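Local coordinates for aminotransferase, class V family protein (Trichomonas vaginalis, PDB 5F8V), which probably catalyses the pyridoxal-phosphate-dependent transfer of an amino group between O-phospho-L-serine and 2-oxoglutarate in the serine biosynthesis pathway, at residues Y7-G12 / M355-A360; L18-R23 / N255-W260; R302-F307 / S348-C353. All coordinates share one frame; numbering follows the deposited sequence.

Contact 1: Y7-G12 / M355-A360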
ATOM      1  N   TYR A   7      20.001  -6.874  17.215  1.00 17.26           N
ATOM      2  CA  TYR A   7      18.843  -6.942  18.094  1.00 16.83           C
ATOM      3  C   TYR A   7      17.979  -5.712  17.835  1.00 16.63           C
ATOM      4  O   TYR A   7      18.323  -4.602  18.243  1.00 17.85           O
ATOM      5  CB  TYR A   7      19.278  -6.995  19.555  1.00 16.73           C
ATOM      6  CG  TYR A   7      20.117  -8.196  19.917  1.00 16.71           C
ATOM      7  CD1 TYR A   7      19.753  -9.488  19.508  1.00 16.87           C
ATOM      8  CD2 TYR A   7      21.266  -8.055  20.698  1.00 16.54           C
ATOM      9  CE1 TYR A   7      20.508 -10.594  19.862  1.00 16.62           C
ATOM     10  CE2 TYR A   7      22.030  -9.161  21.053  1.00 16.75           C
ATOM     11  CZ  TYR A   7      21.645 -10.423  20.633  1.00 16.51           C
ATOM     12  OH  TYR A   7      22.376 -11.516  20.984  1.00 16.52           O
ATOM     13  N   ASN A   8      16.854  -5.924  17.163  1.00 15.65           N
ATOM     14  CA  ASN A   8      16.057  -4.858  16.584  1.00 15.06           C
ATOM     15  C   ASN A   8      14.798  -4.583  17.415  1.00 14.90           C
ATOM     16  O   ASN A   8      13.865  -5.386  17.423  1.00 14.78           O
ATOM     17  CB  ASN A   8      15.692  -5.259  15.152  1.00 14.98           C
ATOM     18  CG  ASN A   8      14.914  -4.190  14.407  1.00 14.58           C
ATOM     19  OD1 ASN A   8      14.810  -3.048  14.839  1.00 14.43           O
ATOM     20  ND2 ASN A   8      14.359  -4.573  13.271  1.00 14.32           N
ATOM     21  N   PHE A   9      14.782  -3.440  18.103  1.00 14.11           N
ATOM     22  CA  PHE A   9      13.636  -3.042  18.909  1.00 13.94           C
ATOM     23  C   PHE A   9      12.794  -1.938  18.258  1.00 13.80           C
ATOM     24  O   PHE A   9      12.103  -1.211  18.952  1.00 13.66           O
ATOM     25  CB  PHE A   9      14.114  -2.631  20.300  1.00 13.79           C
ATOM     26  CG  PHE A   9      14.718  -3.754  21.085  1.00 13.74           C
ATOM     27  CD1 PHE A   9      13.907  -4.638  21.789  1.00 13.82           C
ATOM     28  CD2 PHE A   9      16.089  -3.935  21.123  1.00 13.67           C
ATOM     29  CE1 PHE A   9      14.462  -5.688  22.513  1.00 14.05           C
ATOM     30  CE2 PHE A   9      16.648  -4.976  21.847  1.00 13.79           C
ATOM     31  CZ  PHE A   9      15.834  -5.851  22.555  1.00 13.73           C
ATOM     32  N   SER A  10      12.821  -1.827  16.927  1.00 14.26           N
ATOM     33  CA  SER A  10      12.034  -0.810  16.246  1.00 14.63           C
ATOM     34  C   SER A  10      10.545  -1.022  16.485  1.00 14.82           C
ATOM     35  O   SER A  10      10.054  -2.144  16.406  1.00 14.66           O
ATOM     36  CB  SER A  10      12.295  -0.798  14.747  1.00 14.94           C
ATOM     37  OG  SER A  10      11.432   0.142  14.125  1.00 15.16           O
ATOM     38  N   ALA A  11       9.849   0.075  16.760  1.00 15.46           N
ATOM     39  CA  ALA A  11       8.416   0.061  17.006  1.00 15.74           C
ATOM     40  C   ALA A  11       7.602  -0.202  15.740  1.00 15.69           C
ATOM     41  O   ALA A  11       6.463  -0.624  15.835  1.00 15.89           O
ATOM     42  CB  ALA A  11       7.981   1.376  17.640  1.00 15.63           C
ATOM     43  N   GLY A  12       8.167   0.060  14.567  1.00 16.20           N
ATOM     44  CA  GLY A  12       7.424  -0.101  13.307  1.00 15.98           C
ATOM     45  C   GLY A  12       8.030   0.686  12.147  1.00 16.04           C
ATOM     46  O   GLY A  12       8.176   1.900  12.275  1.00 17.31           O
ATOM     47  N   MET A 355      14.040 -14.126  22.114  1.00 15.82           N
ATOM     48  CA  MET A 355      14.309 -14.105  23.556  1.00 16.34           C
ATOM     49  C   MET A 355      15.760 -13.685  23.834  1.00 16.26           C
ATOM     50  O   MET A 355      16.046 -13.035  24.832  1.00 15.72           O
ATOM     51  CB  MET A 355      14.014 -15.475  24.187  1.00 16.65           C
ATOM     52  CG  MET A 355      14.382 -15.601  25.662  1.00 16.69           C
ATOM     53  SD  MET A 355      13.661 -14.316  26.706  1.00 17.44           S
ATOM     54  CE  MET A 355      12.014 -14.992  26.920  1.00 17.16           C
ATOM     55  N   GLU A 356      16.660 -14.069  22.938  1.00 16.80           N
ATOM     56  CA  GLU A 356      18.049 -13.647  23.002  1.00 17.55           C
ATOM     57  C   GLU A 356      18.201 -12.118  23.025  1.00 16.31           C
ATOM     58  O   GLU A 356      19.053 -11.607  23.735  1.00 15.77           O
ATOM     59  CB  GLU A 356      18.813 -14.203  21.809  1.00 19.01           C
ATOM     60  CG  GLU A 356      20.312 -14.110  21.942  1.00 20.42           C
ATOM     61  CD  GLU A 356      21.014 -14.773  20.785  1.00 21.51           C
ATOM     62  OE1 GLU A 356      21.127 -14.148  19.713  1.00 23.99           O
ATOM     63  OE2 GLU A 356      21.446 -15.921  20.955  1.00 22.11           O
ATOM     64  N   ALA A 357      17.394 -11.412  22.229  1.00 15.41           N
ATOM     65  CA  ALA A 357      17.432  -9.945  22.185  1.00 14.79           C
ATOM     66  C   ALA A 357      17.043  -9.336  23.527  1.00 14.33           C
ATOM     67  O   ALA A 357      17.713  -8.416  24.015  1.00 13.77           O
ATOM     68  CB  ALA A 357      16.527  -9.411  21.085  1.00 14.78           C
ATOM     69  N   VAL A 358      15.968  -9.862  24.111  1.00 13.87           N
ATOM     70  CA  VAL A 358      15.510  -9.436  25.425  1.00 14.07           C
ATOM     71  C   VAL A 358      16.590  -9.709  26.487  1.00 14.19           C
ATOM     72  O   VAL A 358      16.839  -8.848  27.337  1.00 14.66           O
ATOM     73  CB  VAL A 358      14.169 -10.105  25.821  1.00 13.96           C
ATOM     74  CG1 VAL A 358      13.824  -9.825  27.277  1.00 13.86           C
ATOM     75  CG2 VAL A 358      13.035  -9.637  24.906  1.00 14.18           C
ATOM     76  N   ASP A 359      17.201 -10.893  26.448  1.00 14.12           N
ATOM     77  CA  ASP A 359      18.336 -11.222  27.344  1.00 14.73           C
ATOM     78  C   ASP A 359      19.501 -10.228  27.231  1.00 14.28           C
ATOM     79  O   ASP A 359      20.056  -9.819  28.237  1.00 14.34           O
ATOM     80  CB  ASP A 359      18.889 -12.627  27.072  1.00 15.00           C
ATOM     81  CG  ASP A 359      18.048 -13.743  27.668  1.00 15.31           C
ATOM     82  OD1 ASP A 359      17.161 -13.509  28.496  1.00 16.05           O
ATOM     83  OD2 ASP A 359      18.295 -14.907  27.301  1.00 17.12           O
ATOM     84  N   ALA A 360      19.868  -9.863  26.010  1.00 14.02           N
ATOM     85  CA  ALA A 360      20.888  -8.832  25.770  1.00 14.18           C
ATOM     86  C   ALA A 360      20.482  -7.437  26.283  1.00 14.55           C
ATOM     87  O   ALA A 360      21.321  -6.700  26.817  1.00 14.10           O
ATOM     88  CB  ALA A 360      21.220  -8.761  24.297  1.00 14.25           C
TER

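Contact 2: L18-R23 / N255-W260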
ATOM      1  N   LEU A  18      13.424 -14.645  10.990  1.00 18.94           N
ATOM      2  CA  LEU A  18      14.519 -14.858  10.034  1.00 19.85           C
ATOM      3  C   LEU A  18      14.186 -15.958   9.015  1.00 20.44           C
ATOM      4  O   LEU A  18      14.489 -15.815   7.829  1.00 21.21           O
ATOM      5  CB  LEU A  18      15.828 -15.180  10.768  1.00 20.15           C
ATOM      6  CG  LEU A  18      17.105 -15.316   9.931  1.00 20.30           C
ATOM      7  CD1 LEU A  18      17.349 -14.102   9.043  1.00 20.65           C
ATOM      8  CD2 LEU A  18      18.299 -15.555  10.840  1.00 20.69           C
ATOM      9  N   GLU A  19      13.537 -17.022   9.485  1.00 21.44           N
ATOM     10  CA  GLU A  19      13.043 -18.112   8.629  1.00 22.48           C
ATOM     11  C   GLU A  19      12.193 -17.581   7.471  1.00 20.75           C
ATOM     12  O   GLU A  19      12.307 -18.061   6.350  1.00 20.72           O
ATOM     13  CB  GLU A  19      12.170 -19.096   9.428  1.00 25.00           C
ATOM     14  CG  GLU A  19      12.848 -19.869  10.556  1.00 27.06           C
ATOM     15  CD  GLU A  19      11.827 -20.476  11.518  1.00 29.20           C
ATOM     16  OE1 GLU A  19      11.792 -20.073  12.705  1.00 29.65           O
ATOM     17  OE2 GLU A  19      11.037 -21.343  11.074  1.00 31.12           O
ATOM     18  N   CYS A  20      11.325 -16.615   7.760  1.00 18.77           N
ATOM     19  CA  CYS A  20      10.477 -16.008   6.740  1.00 17.95           C
ATOM     20  C   CYS A  20      11.294 -15.202   5.731  1.00 17.55           C
ATOM     21  O   CYS A  20      11.049 -15.272   4.529  1.00 17.38           O
ATOM     22  CB  CYS A  20       9.390 -15.145   7.376  1.00 17.55           C
ATOM     23  SG  CYS A  20       8.214 -16.089   8.373  1.00 17.43           S
ATOM     24  N   LEU A  21      12.288 -14.467   6.214  1.00 17.04           N
ATOM     25  CA  LEU A  21      13.188 -13.735   5.324  1.00 16.65           C
ATOM     26  C   LEU A  21      13.980 -14.717   4.441  1.00 17.38           C
ATOM     27  O   LEU A  21      14.115 -14.512   3.229  1.00 16.83           O
ATOM     28  CB  LEU A  21      14.122 -12.824   6.124  1.00 16.34           C
ATOM     29  CG  LEU A  21      13.465 -11.727   6.973  1.00 16.20           C
ATOM     30  CD1 LEU A  21      14.451 -11.147   7.976  1.00 16.49           C
ATOM     31  CD2 LEU A  21      12.861 -10.626   6.108  1.00 16.15           C
ATOM     32  N   GLU A  22      14.472 -15.798   5.047  1.00 18.79           N
ATOM     33  CA  GLU A  22      15.235 -16.819   4.313  1.00 19.47           C
ATOM     34  C   GLU A  22      14.382 -17.553   3.277  1.00 19.92           C
ATOM     35  O   GLU A  22      14.836 -17.779   2.158  1.00 19.90           O
ATOM     36  CB  GLU A  22      15.875 -17.813   5.284  1.00 20.40           C
ATOM     37  CG  GLU A  22      16.990 -17.177   6.098  1.00 21.38           C
ATOM     38  CD  GLU A  22      17.509 -18.047   7.226  1.00 22.87           C
ATOM     39  OE1 GLU A  22      16.784 -18.958   7.690  1.00 23.79           O
ATOM     40  OE2 GLU A  22      18.654 -17.792   7.659  1.00 23.57           O
ATOM     41  N   ARG A  23      13.156 -17.918   3.657  1.00 20.60           N
ATOM     42  CA  ARG A  23      12.192 -18.533   2.734  1.00 21.70           C
ATOM     43  C   ARG A  23      11.895 -17.611   1.541  1.00 21.05           C
ATOM     44  O   ARG A  23      11.914 -18.053   0.393  1.00 20.37           O
ATOM     45  CB  ARG A  23      10.887 -18.915   3.457  1.00 22.72           C
ATOM     46  CG  ARG A  23      11.008 -20.136   4.364  1.00 24.38           C
ATOM     47  CD  ARG A  23       9.927 -20.195   5.448  1.00 25.42           C
ATOM     48  NE  ARG A  23      10.208 -21.238   6.446  1.00 27.01           N
ATOM     49  CZ  ARG A  23       9.502 -21.469   7.558  1.00 27.80           C
ATOM     50  NH1 ARG A  23       8.435 -20.736   7.871  1.00 27.70           N
ATOM     51  NH2 ARG A  23       9.873 -22.450   8.380  1.00 29.02           N
ATOM     52  N   ASN A 255       1.431 -14.139   4.752  1.00 15.40           N
ATOM     53  CA  ASN A 255       1.105 -15.566   4.787  1.00 15.89           C
ATOM     54  C   ASN A 255       2.263 -16.420   5.300  1.00 15.76           C
ATOM     55  O   ASN A 255       2.049 -17.381   6.044  1.00 15.61           O
ATOM     56  CB  ASN A 255       0.646 -16.052   3.403  1.00 16.46           C
ATOM     57  CG  ASN A 255      -0.002 -17.429   3.435  1.00 17.38           C
ATOM     58  OD1 ASN A 255      -0.526 -17.870   4.457  1.00 18.88           O
ATOM     59  ND2 ASN A 255       0.013 -18.106   2.297  1.00 18.12           N
ATOM     60  N   HIS A 256       3.482 -16.065   4.911  1.00 15.65           N
ATOM     61  CA  HIS A 256       4.669 -16.742   5.432  1.00 15.58           C
ATOM     62  C   HIS A 256       4.764 -16.615   6.954  1.00 14.88           C
ATOM     63  O   HIS A 256       5.052 -17.593   7.637  1.00 14.78           O
ATOM     64  CB  HIS A 256       5.952 -16.236   4.762  1.00 15.70           C
ATOM     65  CG  HIS A 256       6.350 -17.022   3.555  1.00 16.43           C
ATOM     66  ND1 HIS A 256       6.644 -18.366   3.612  1.00 16.85           N
ATOM     67  CD2 HIS A 256       6.535 -16.650   2.265  1.00 16.89           C
ATOM     68  CE1 HIS A 256       6.973 -18.795   2.405  1.00 17.51           C
ATOM     69  NE2 HIS A 256       6.920 -17.771   1.571  1.00 17.35           N
ATOM     70  N   ILE A 257       4.501 -15.418   7.470  1.00 14.43           N
ATOM     71  CA  ILE A 257       4.455 -15.185   8.908  1.00 14.15           C
ATOM     72  C   ILE A 257       3.295 -15.944   9.566  1.00 13.66           C
ATOM     73  O   ILE A 257       3.482 -16.502  10.639  1.00 13.62           O
ATOM     74  CB  ILE A 257       4.402 -13.677   9.274  1.00 14.31           C
ATOM     75  CG1 ILE A 257       5.701 -12.983   8.842  1.00 14.39           C
ATOM     76  CG2 ILE A 257       4.211 -13.497  10.785  1.00 14.19           C
ATOM     77  CD1 ILE A 257       5.613 -11.473   8.805  1.00 14.41           C
ATOM     78  N   PHE A 258       2.124 -15.992   8.936  1.00 13.40           N
ATOM     79  CA  PHE A 258       0.998 -16.769   9.494  1.00 13.44           C
ATOM     80  C   PHE A 258       1.399 -18.241   9.699  1.00 13.41           C
ATOM     81  O   PHE A 258       1.160 -18.819  10.761  1.00 12.83           O
ATOM     82  CB  PHE A 258      -0.263 -16.683   8.617  1.00 13.61           C
ATOM     83  CG  PHE A 258      -0.815 -15.282   8.424  1.00 13.81           C
ATOM     84  CD1 PHE A 258      -0.524 -14.228   9.302  1.00 14.03           C
ATOM     85  CD2 PHE A 258      -1.661 -15.024   7.354  1.00 13.92           C
ATOM     86  CE1 PHE A 258      -1.049 -12.956   9.084  1.00 14.11           C
ATOM     87  CE2 PHE A 258      -2.186 -13.757   7.141  1.00 13.90           C
ATOM     88  CZ  PHE A 258      -1.875 -12.721   8.002  1.00 13.72           C
ATOM     89  N   LYS A 259       2.040 -18.818   8.690  1.00 13.65           N
ATOM     90  CA  LYS A 259       2.554 -20.186   8.781  1.00 13.80           C
ATOM     91  C   LYS A 259       3.548 -20.291   9.938  1.00 13.68           C
ATOM     92  O   LYS A 259       3.465 -21.197  10.757  1.00 13.78           O
ATOM     93  CB  LYS A 259       3.254 -20.607   7.485  1.00 13.92           C
ATOM     94  CG  LYS A 259       2.378 -20.674   6.244  1.00 14.01           C
ATOM     95  CD  LYS A 259       3.244 -20.721   4.990  1.00 14.18           C
ATOM     96  CE  LYS A 259       2.415 -20.709   3.725  1.00 14.53           C
ATOM     97  NZ  LYS A 259       3.245 -20.488   2.507  1.00 14.62           N
ATOM     98  N   TRP A 260       4.485 -19.353  10.007  1.00 13.76           N
ATOM     99  CA  TRP A 260       5.459 -19.352  11.097  1.00 13.52           C
ATOM    100  C   TRP A 260       4.794 -19.323  12.481  1.00 13.33           C
ATOM    101  O   TRP A 260       5.231 -20.036  13.372  1.00 13.27           O
ATOM    102  CB  TRP A 260       6.467 -18.213  10.939  1.00 13.46           C
ATOM    103  CG  TRP A 260       7.406 -18.080  12.079  1.00 13.21           C
ATOM    104  CD1 TRP A 260       8.596 -18.737  12.258  1.00 13.43           C
ATOM    105  CD2 TRP A 260       7.252 -17.222  13.200  1.00 13.34           C
ATOM    106  NE1 TRP A 260       9.183 -18.336  13.431  1.00 13.11           N
ATOM    107  CE2 TRP A 260       8.380 -17.402  14.028  1.00 13.27           C
ATOM    108  CE3 TRP A 260       6.263 -16.316  13.594  1.00 13.81           C
ATOM    109  CZ2 TRP A 260       8.542 -16.716  15.228  1.00 13.71           C
ATOM    110  CZ3 TRP A 260       6.430 -15.622  14.799  1.00 13.77           C
ATOM    111  CH2 TRP A 260       7.559 -15.828  15.593  1.00 13.65           C
TER
HETATM  112  O   HOH W   1       7.018 -19.269   6.442  1.00 20.92           O

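Contact 3: R302-F307 / S348-C353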
ATOM      1  N   ARG A 302       2.364  -5.780  26.647  1.00 14.52           N
ATOM      2  CA  ARG A 302       3.316  -6.852  26.398  1.00 15.32           C
ATOM      3  C   ARG A 302       4.211  -6.519  25.208  1.00 15.92           C
ATOM      4  O   ARG A 302       5.262  -7.120  25.065  1.00 17.47           O
ATOM      5  CB  ARG A 302       2.606  -8.181  26.102  1.00 15.14           C
ATOM      6  CG  ARG A 302       1.701  -8.708  27.214  1.00 15.37           C
ATOM      7  CD  ARG A 302       0.657  -9.699  26.694  1.00 15.21           C
ATOM      8  NE  ARG A 302      -0.078  -9.109  25.574  1.00 14.72           N
ATOM      9  CZ  ARG A 302      -0.102  -9.560  24.318  1.00 14.84           C
ATOM     10  NH1 ARG A 302       0.486 -10.704  23.969  1.00 15.00           N
ATOM     11  NH2 ARG A 302      -0.768  -8.862  23.394  1.00 14.53           N
ATOM     12  N   MET A 303       3.771  -5.601  24.346  1.00 17.03           N
ATOM     13  CA  MET A 303       4.397  -5.338  23.049  1.00 17.28           C
ATOM     14  C   MET A 303       5.341  -4.135  23.058  1.00 17.59           C
ATOM     15  O   MET A 303       6.343  -4.138  22.353  1.00 17.69           O
ATOM     16  CB  MET A 303       3.319  -5.093  21.989  1.00 17.93           C
ATOM     17  CG  MET A 303       2.339  -6.240  21.747  1.00 18.58           C
ATOM     18  SD  MET A 303       3.065  -7.639  20.850  1.00 20.27           S
ATOM     19  CE  MET A 303       3.521  -8.675  22.234  1.00 19.42           C
ATOM     20  N   ASN A 304       5.000  -3.099  23.824  1.00 17.57           N
ATOM     21  CA  ASN A 304       5.778  -1.862  23.861  1.00 17.19           C
ATOM     22  C   ASN A 304       5.993  -1.453  25.309  1.00 18.08           C
ATOM     23  O   ASN A 304       5.032  -1.225  26.048  1.00 18.82           O
ATOM     24  CB  ASN A 304       5.057  -0.755  23.092  1.00 16.20           C
ATOM     25  CG  ASN A 304       4.667  -1.175  21.681  1.00 15.74           C
ATOM     26  OD1 ASN A 304       3.561  -1.684  21.463  1.00 14.48           O
ATOM     27  ND2 ASN A 304       5.591  -1.011  20.721  1.00 15.29           N
ATOM     28  N   MET A 305       7.257  -1.378  25.713  1.00 18.22           N
ATOM     29  CA  MET A 305       7.628  -1.155  27.095  1.00 18.79           C
ATOM     30  C   MET A 305       8.430   0.129  27.180  1.00 18.37           C
ATOM     31  O   MET A 305       9.656   0.079  27.128  1.00 17.15           O
ATOM     32  CB  MET A 305       8.457  -2.343  27.596  1.00 20.03           C
ATOM     33  CG  MET A 305       7.611  -3.580  27.834  1.00 21.18           C
ATOM     34  SD  MET A 305       8.269  -5.104  27.180  1.00 23.53           S
ATOM     35  CE  MET A 305       7.659  -5.080  25.501  1.00 23.49           C
ATOM     36  N   PRO A 306       7.740   1.289  27.287  1.00 18.18           N
ATOM     37  CA  PRO A 306       8.493   2.513  27.539  1.00 18.12           C
ATOM     38  C   PRO A 306       9.117   2.492  28.928  1.00 17.95           C
ATOM     39  O   PRO A 306       8.632   1.802  29.833  1.00 17.24           O
ATOM     40  CB  PRO A 306       7.455   3.639  27.406  1.00 18.48           C
ATOM     41  CG  PRO A 306       6.124   2.982  27.453  1.00 18.32           C
ATOM     42  CD  PRO A 306       6.298   1.533  27.115  1.00 18.11           C
ATOM     43  N   PHE A 307      10.226   3.202  29.063  1.00 18.37           N
ATOM     44  CA  PHE A 307      10.846   3.436  30.363  1.00 18.30           C
ATOM     45  C   PHE A 307      11.762   4.645  30.270  1.00 18.30           C
ATOM     46  O   PHE A 307      12.195   5.031  29.188  1.00 18.22           O
ATOM     47  CB  PHE A 307      11.572   2.191  30.897  1.00 18.30           C
ATOM     48  CG  PHE A 307      12.663   1.656  30.004  1.00 18.74           C
ATOM     49  CD1 PHE A 307      12.363   0.840  28.917  1.00 18.38           C
ATOM     50  CD2 PHE A 307      14.003   1.913  30.288  1.00 18.68           C
ATOM     51  CE1 PHE A 307      13.368   0.319  28.119  1.00 18.65           C
ATOM     52  CE2 PHE A 307      15.017   1.402  29.488  1.00 18.33           C
ATOM     53  CZ  PHE A 307      14.704   0.596  28.406  1.00 18.72           C
ATOM     54  N   SER A 348      10.352  -2.272  22.092  1.00 14.88           N
ATOM     55  CA  SER A 348       9.240  -2.847  21.342  1.00 14.72           C
ATOM     56  C   SER A 348       9.629  -4.282  21.010  1.00 15.24           C
ATOM     57  O   SER A 348      10.677  -4.504  20.408  1.00 14.98           O
ATOM     58  CB  SER A 348       8.966  -2.035  20.077  1.00 14.44           C
ATOM     59  OG  SER A 348       8.613  -0.702  20.391  1.00 13.80           O
ATOM     60  N   CYS A 349       8.805  -5.240  21.450  1.00 16.08           N
ATOM     61  CA  CYS A 349       9.095  -6.680  21.356  1.00 16.73           C
ATOM     62  C   CYS A 349       7.860  -7.424  20.867  1.00 16.74           C
ATOM     63  O   CYS A 349       7.033  -7.884  21.656  1.00 16.47           O
ATOM     64  CB  CYS A 349       9.515  -7.252  22.715  1.00 17.74           C
ATOM     65  SG  CYS A 349      10.924  -6.416  23.483  1.00 19.50           S
ATOM     66  N   TYR A 350       7.738  -7.529  19.551  1.00 16.22           N
ATOM     67  CA  TYR A 350       6.595  -8.190  18.943  1.00 16.41           C
ATOM     68  C   TYR A 350       6.878  -9.686  18.884  1.00 15.91           C
ATOM     69  O   TYR A 350       7.863 -10.152  19.464  1.00 15.42           O
ATOM     70  CB  TYR A 350       6.328  -7.583  17.568  1.00 16.28           C
ATOM     71  CG  TYR A 350       6.099  -6.089  17.619  1.00 16.50           C
ATOM     72  CD1 TYR A 350       4.930  -5.573  18.164  1.00 16.45           C
ATOM     73  CD2 TYR A 350       7.050  -5.193  17.126  1.00 16.38           C
ATOM     74  CE1 TYR A 350       4.705  -4.206  18.217  1.00 16.26           C
ATOM     75  CE2 TYR A 350       6.837  -3.824  17.180  1.00 16.30           C
ATOM     76  CZ  TYR A 350       5.655  -3.337  17.720  1.00 16.18           C
ATOM     77  OH  TYR A 350       5.409  -1.984  17.784  1.00 15.98           O
ATOM     78  N   ASN A 351       6.005 -10.437  18.213  1.00 15.79           N
ATOM     79  CA  ASN A 351       6.137 -11.895  18.094  1.00 15.65           C
ATOM     80  C   ASN A 351       7.549 -12.345  17.741  1.00 15.41           C
ATOM     81  O   ASN A 351       8.133 -13.189  18.426  1.00 15.11           O
ATOM     82  CB  ASN A 351       5.149 -12.437  17.043  1.00 15.86           C
ATOM     83  CG  ASN A 351       3.695 -12.385  17.503  1.00 16.25           C
ATOM     84  OD1 ASN A 351       3.390 -12.083  18.666  1.00 16.15           O
ATOM     85  ND2 ASN A 351       2.782 -12.673  16.576  1.00 16.66           N
ATOM     86  N   ALA A 352       8.109 -11.736  16.701  1.00 15.20           N
ATOM     87  CA  ALA A 352       9.390 -12.164  16.137  1.00 14.94           C
ATOM     88  C   ALA A 352      10.617 -11.681  16.930  1.00 15.19           C
ATOM     89  O   ALA A 352      11.741 -11.986  16.543  1.00 14.55           O
ATOM     90  CB  ALA A 352       9.497 -11.703  14.693  1.00 14.85           C
ATOM     91  N   CYS A 353      10.414 -10.916  18.007  1.00 15.38           N
ATOM     92  CA  CYS A 353      11.525 -10.416  18.812  1.00 15.63           C
ATOM     93  C   CYS A 353      12.140 -11.589  19.580  1.00 15.78           C
ATOM     94  O   CYS A 353      11.479 -12.156  20.445  1.00 15.93           O
ATOM     95  CB  CYS A 353      11.076  -9.327  19.780  1.00 15.82           C
ATOM     96  SG  CYS A 353      12.423  -8.823  20.879  1.00 16.68           S
TER

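Contact 1: Y7-G12 / M355-A360
Tyr-7 lays its ring against the first turns of helix 355-367, where Ala-357 and Ala-360 meet it. Ala-357 CA sits over one face of the ring, 4.0 Å from its centroid and 28° off the ring normal. This is a CH-pi contact. The methyl of the same alanine adds to it, with CB 3.6 Å from Tyr-7 CD1. About one turn further on, Ala-360 CB comes in obliquely to 3.4 Å from Tyr-7 CE2. Both alanines have short side chains, and the ring lies close to the helix backbone.

The bond from CA to CB of Tyr-7 points toward the helix. CG is anti to the carbonyl carbon (chi1 -61°). The phenol end thereby reaches Glu-356, which is exposed at the margin of the contact. Tyr-7 OH donates to Glu-356 OE1 over 3.2 Å. The hydroxyl comes from above the carboxylate plane, 51° out of it, and the ring and carboxylate planes are steeply inclined. The glutamate reaches this point with an extended chain.

Phe-9 meets the helix with its tip. Its CZ lies 3.5 Å from Ala-357 O, which sits in the ring plane at the edge. Phe-9 CZ is also 3.9 Å from Ala-357 CB, a methyl that therefore touches both aromatic rings. Phe-9 also touches Leu-333, Leu-336, Cys-349 and Cys-353.

Asn-8 turns the other way. Its OD1 accepts from Ser-10 N in an Asx turn, and its ND2 bonds to Glu-40 O of the second subunit. Ser-10 OG then accepts from Gly-12 N in an ST turn. Strand 7-8 pairs in parallel with strand 333-334 and is packed by a C-terminal helix. This is consistent with the N-terminal segment joining the small C-terminal domain of a fold-type I aminotransferase.

Contact 2: L18-R23 / N255-W260
Cys-20 SG is packed against helix 248-263 and touches three residues of 255-260. It lies 3.6 Å from His-256 O, 3.8 Å from Trp-260 CB and 4.0 Å from Ile-257 CG1. It also makes an oblique sulfur-aromatic contact with the five-membered ring of Trp-260. One turn along, Arg-23 CB packs 4.1 Å from His-256 CE1.

Polar contacts join the same helices. Trp-260 NE1 donates a weak, bent bond to Glu-19 OE1 (3.2 Å, 130°). The carboxylate carbon meets the indole edge in its plane, with the two flat groups 71° apart. A water joins Arg-23 NH1 to both His-256 O and His-256 ND1. Within helix 18-26, Arg-23 NH2 pairs with Glu-19 OE2 at 3.1 Å by charge alone, the oxygen lying well out of the guanidinium plane.

In the second shell, Glu-263 forms a salt bridge with Arg-23 NH2, and Glu-27 OE1 bonds to His-256 NE2. They probably help to position Arg-23 and His-256.

The axes of segments 18-23 and 255-260 come within 9.6 Å, their directions 136° apart. Helix 46-63 packs on helix 248-263 through Asn-255 and Phe-258, while Leu-18 and Leu-21 of helix 18-26 meet the second subunit.

Contact 3: R302-F307 / S348-C353
Asn-304 and Ser-348 form a non-hydrogen-bonded pair in the two-stranded antiparallel sheet of strands 304-307 and 345-348. Their side chains share a face of the sheet. Beside the pair, Cys-349 N donates a nearly straight bond to Met-303 O (2.8 Å, 167°). The same carbonyl receives a CA-H...O contact from Ser-348.

The amide of Asn-304 is used at both ends. Its chi1 sets CG beside the backbone N, and chi2 of 91° turns ND2 to the other segment. ND2 donates to Ser-348 OG at 3.1 Å and to Tyr-350 OH at 3.1 Å. Both oxygens lie in the amide plane. The two directions are well apart, consistent with one hydrogen for each. Asn-304 OD1 accepts from Asn-156 ND2. Tyr-350 OH also bonds to Ala-11 O, and this buried hydroxyl thus has two partners. These bonds probably hold the amide and the phenol in fixed rotation.

The remaining contacts are apolar or sulfur-based. Met-303 SD lies obliquely beside the Tyr-350 ring, 3.9 Å from Tyr-350 CD1. Helix 267-286 packs on Met-303 and Met-305. Tyr-350 also touches Asn-203, next to Lys-202, the residue that carries the pyridoxal phosphate. Met-305 CE lies 4.0 Å from Cys-349 CB.

In the fold
Contacts 1 and 3 are close neighbours, their centres about 8 Å apart. Segment 348-353 leads straight into helix 355-367, and Phe-9 O and Ala-11 CA pack on Ser-348. Contact 2 has its centre about 18 Å from that of contact 1 and 19 Å from that of contact 3, yet Trp-260 packs on Asn-351 and Ala-352. Contact 3 is wholly buried and rests on neutral hydrogen bonds and sulfur groups. Contact 2 is a buried helix pair with charged groups at its rim and a water bridging the two helices. Contact 1 is only partly buried, an aromatic-on-helix contact ending in an exposed glutamate. Contacts 1 and 2 also touch the second subunit; contact 3 does not.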